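Local coordinates for CRISPR-associated protein, Cse2 family (Meiothermus ruber, PDB 3WA8) that probably binds the crRNA of a type I-E CRISPR surveillance complex, with a preference for G-rich sequence, and helps stabilise the R-loop, at residues 27-38 with 63-74. Numbering follows the deposited sequence.
Sequences LARMRRGLDAPG and ICYYLVAGLWAS. With HG (mercury (II) ion), chain C.
Leu34 lays its CD2 methyl over the backbone of Gly70, 3.5 Å from Gly70 CA, while CD1 of the same fork reaches Ser74 OG, a hydroxyl hydrogen-bonded to Gly70 O. With CG anti to the carbonyl carbon (chi1 -79°), the fork is directed at the 63-72 helix, and CD2 also meets Leu67 CD1 and Leu71 CD2. With an alanine here the fork is gone, which is likely to open a gap above Gly70 and leave Leu67 and Leu71 without the methyl they share. That glycine lets the backbones close in: Met30 O lies 3.3 Å from Gly70 CA, and a side chain there would collide with both Met30 O and Leu34. Met30 extends past Ala69 CB and brings SD to the edge of the Trp72 six-membered ring, 5.4 Å from its centroid, a Met-aromatic contact; Leu27 CD2 reaches CZ3 of the same ring obliquely. The axes of segments 27-32 and 63-72 cross at -116° in this all-helical Cse2-family fold, and helix 10-21 covers Met30 and Trp72 through Leu18. Arg31, bent at chi3, gives Ala73 O a weak hydrogen bond from NE (3.3 Å), the oxygen lying at the guanidinium edge. Beyond the 27-32 helix, Pro37 sits beside Leu67, its CG 4.0 Å from Leu67 CD1. Gly38 CA approaches Tyr66 CD1 obliquely, while that tyrosine's hydroxyl is hydrogen-bonded to Glu46 and to Val42 N. Two residues before Tyr66, Cys64 points away from 27-38, and its SG binds a mercury(II) ion at 2.8 Å.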
# COMPACT_ATOMS: atom_id res chain seq x y z
N LEU A 27 13.66 -5.00 10.16
CA LEU A 27 12.25 -5.36 9.98
C LEU A 27 11.50 -5.22 11.31
O LEU A 27 10.35 -4.73 11.35
CB LEU A 27 12.12 -6.75 9.37
CG LEU A 27 12.89 -6.92 8.06
CD1 LEU A 27 13.10 -8.37 7.74
CD2 LEU A 27 12.16 -6.24 6.93
N ALA A 28 12.18 -5.60 12.39
CA ALA A 28 11.60 -5.48 13.72
C ALA A 28 11.25 -4.03 14.00
O ALA A 28 10.13 -3.76 14.41
CB ALA A 28 12.53 -6.06 14.77
N ARG A 29 12.20 -3.12 13.74
CA ARG A 29 11.96 -1.69 13.91
C ARG A 29 10.83 -1.18 13.02
O ARG A 29 9.87 -0.53 13.52
CB ARG A 29 13.19 -0.91 13.61
CG ARG A 29 14.23 -0.98 14.67
CD ARG A 29 15.24 0.17 14.52
NE ARG A 29 15.53 0.58 15.86
CZ ARG A 29 14.97 1.60 16.47
NH1 ARG A 29 14.12 2.40 15.84
NH2 ARG A 29 15.27 1.84 17.73
N MET A 30 10.92 -1.50 11.72
CA MET A 30 9.90 -1.10 10.74
C MET A 30 8.51 -1.52 11.21
O MET A 30 7.56 -0.73 11.14
CB MET A 30 10.18 -1.68 9.35
CG MET A 30 11.43 -1.13 8.64
SD MET A 30 11.80 -2.13 7.15
CE MET A 30 13.40 -1.51 6.66
N ARG A 31 8.42 -2.75 11.74
CA ARG A 31 7.17 -3.30 12.26
C ARG A 31 6.70 -2.52 13.47
O ARG A 31 5.54 -2.13 13.55
CB ARG A 31 7.37 -4.76 12.64
CG ARG A 31 6.83 -5.78 11.69
CD ARG A 31 7.23 -7.13 12.24
NE ARG A 31 8.36 -7.70 11.51
CZ ARG A 31 9.36 -8.33 12.09
NH1 ARG A 31 9.44 -8.45 13.41
NH2 ARG A 31 10.33 -8.84 11.35
N ARG A 32 7.63 -2.30 14.41
CA ARG A 32 7.38 -1.54 15.64
C ARG A 32 6.87 -0.11 15.40
O ARG A 32 6.02 0.36 16.15
CB ARG A 32 8.64 -1.52 16.50
CG ARG A 32 8.45 -0.74 17.76
CD ARG A 32 9.25 -1.28 18.93
NE ARG A 32 8.41 -1.26 20.14
CZ ARG A 32 8.89 -1.37 21.38
NH1 ARG A 32 10.21 -1.51 21.56
NH2 ARG A 32 8.07 -1.35 22.44
N GLY A 33 7.39 0.57 14.37
CA GLY A 33 6.98 1.91 14.03
C GLY A 33 5.56 2.04 13.49
O GLY A 33 5.06 3.15 13.32
N LEU A 34 4.90 0.93 13.20
CA LEU A 34 3.54 0.98 12.60
C LEU A 34 2.52 1.91 13.30
O LEU A 34 1.73 2.57 12.62
CB LEU A 34 2.93 -0.43 12.47
CG LEU A 34 3.45 -1.22 11.28
CD1 LEU A 34 2.85 -2.60 11.24
CD2 LEU A 34 3.19 -0.43 9.97
N ASP A 35 2.54 1.99 14.62
CA ASP A 35 1.54 2.83 15.28
C ASP A 35 1.85 4.34 15.14
O ASP A 35 0.97 5.18 15.35
CB ASP A 35 1.40 2.48 16.78
CG ASP A 35 1.39 0.96 17.06
OD1 ASP A 35 0.30 0.46 17.42
OD2 ASP A 35 2.47 0.29 16.93
N ALA A 36 3.10 4.68 14.85
CA ALA A 36 3.51 6.08 14.74
C ALA A 36 4.65 6.09 13.74
O ALA A 36 5.83 6.27 14.12
CB ALA A 36 3.94 6.61 16.08
N PRO A 37 4.33 5.86 12.46
CA PRO A 37 5.34 5.69 11.40
C PRO A 37 6.25 6.90 11.35
O PRO A 37 5.77 8.03 11.38
CB PRO A 37 4.52 5.66 10.11
CG PRO A 37 3.11 5.40 10.53
CD PRO A 37 2.94 5.78 11.96
N GLY A 38 7.56 6.66 11.29
CA GLY A 38 8.53 7.75 11.33
C GLY A 38 9.06 7.98 12.72
O GLY A 38 10.20 8.39 12.89
N ILE A 63 5.87 9.88 6.82
CA ILE A 63 4.85 8.96 7.29
C ILE A 63 4.61 7.88 6.21
O ILE A 63 4.57 6.69 6.52
CB ILE A 63 3.58 9.69 7.68
CG1 ILE A 63 3.82 10.45 8.97
CG2 ILE A 63 2.42 8.72 7.90
CD1 ILE A 63 2.90 11.68 9.15
N CYS A 64 4.48 8.27 4.96
CA CYS A 64 4.12 7.30 3.95
C CYS A 64 5.21 6.24 3.80
O CYS A 64 4.92 5.04 3.97
CB CYS A 64 3.72 8.01 2.65
SG CYS A 64 2.23 9.13 2.88
N TYR A 65 6.45 6.66 3.55
CA TYR A 65 7.59 5.73 3.49
C TYR A 65 7.64 4.75 4.64
O TYR A 65 7.74 3.53 4.44
CB TYR A 65 8.92 6.48 3.43
CG TYR A 65 9.29 6.85 2.03
CD1 TYR A 65 8.70 7.94 1.42
CD2 TYR A 65 10.22 6.11 1.30
CE1 TYR A 65 9.00 8.28 0.15
CE2 TYR A 65 10.55 6.46 -0.02
CZ TYR A 65 9.92 7.55 -0.59
OH TYR A 65 10.19 7.98 -1.88
N TYR A 66 7.58 5.27 5.85
CA TYR A 66 7.73 4.42 7.02
C TYR A 66 6.57 3.47 7.14
O TYR A 66 6.77 2.29 7.44
CB TYR A 66 7.90 5.25 8.29
CG TYR A 66 9.33 5.49 8.65
CD1 TYR A 66 9.91 6.76 8.53
CD2 TYR A 66 10.14 4.44 9.08
CE1 TYR A 66 11.23 6.99 8.87
CE2 TYR A 66 11.47 4.66 9.42
CZ TYR A 66 12.00 5.94 9.31
OH TYR A 66 13.31 6.13 9.63
N LEU A 67 5.37 3.97 6.92
CA LEU A 67 4.19 3.12 6.92
C LEU A 67 4.35 2.01 5.88
O LEU A 67 4.07 0.86 6.17
CB LEU A 67 2.94 3.94 6.60
CG LEU A 67 1.59 3.25 6.65
CD1 LEU A 67 1.28 2.81 8.04
CD2 LEU A 67 0.52 4.21 6.19
N VAL A 68 4.82 2.32 4.68
CA VAL A 68 4.88 1.25 3.70
C VAL A 68 5.94 0.25 4.14
O VAL A 68 5.77 -0.98 4.00
CB VAL A 68 5.09 1.73 2.23
CG1 VAL A 68 5.45 0.57 1.35
CG2 VAL A 68 3.82 2.34 1.70
N ALA A 69 7.03 0.78 4.71
CA ALA A 69 8.06 -0.09 5.21
C ALA A 69 7.45 -1.07 6.23
O ALA A 69 7.60 -2.31 6.11
CB ALA A 69 9.14 0.72 5.82
N GLY A 70 6.72 -0.53 7.20
CA GLY A 70 6.15 -1.36 8.26
C GLY A 70 5.21 -2.41 7.71
O GLY A 70 5.28 -3.58 8.10
N LEU A 71 4.34 -2.00 6.78
CA LEU A 71 3.37 -2.95 6.27
C LEU A 71 4.10 -4.02 5.50
O LEU A 71 3.80 -5.21 5.62
CB LEU A 71 2.34 -2.27 5.38
CG LEU A 71 1.40 -1.33 6.13
CD1 LEU A 71 0.60 -0.38 5.19
CD2 LEU A 71 0.51 -2.14 7.06
N TRP A 72 5.09 -3.60 4.72
CA TRP A 72 5.81 -4.51 3.88
C TRP A 72 6.52 -5.49 4.81
O TRP A 72 6.52 -6.69 4.58
CB TRP A 72 6.78 -3.74 2.99
CG TRP A 72 7.78 -4.62 2.37
CD1 TRP A 72 7.58 -5.43 1.29
CD2 TRP A 72 9.13 -4.84 2.80
NE1 TRP A 72 8.73 -6.15 1.04
CE2 TRP A 72 9.70 -5.80 1.95
CE3 TRP A 72 9.92 -4.32 3.84
CZ2 TRP A 72 11.02 -6.23 2.07
CZ3 TRP A 72 11.25 -4.76 3.96
CH2 TRP A 72 11.78 -5.71 3.09
N ALA A 73 7.09 -4.94 5.88
CA ALA A 73 7.86 -5.73 6.85
C ALA A 73 6.95 -6.70 7.59
O ALA A 73 7.42 -7.57 8.30
CB ALA A 73 8.53 -4.80 7.81
N SER A 74 5.64 -6.55 7.41
CA SER A 74 4.67 -7.41 8.08
C SER A 74 4.11 -8.46 7.16
O SER A 74 3.38 -9.34 7.60
CB SER A 74 3.50 -6.59 8.59
OG SER A 74 3.92 -5.71 9.59
HG HG C . 0.52 7.65 4.48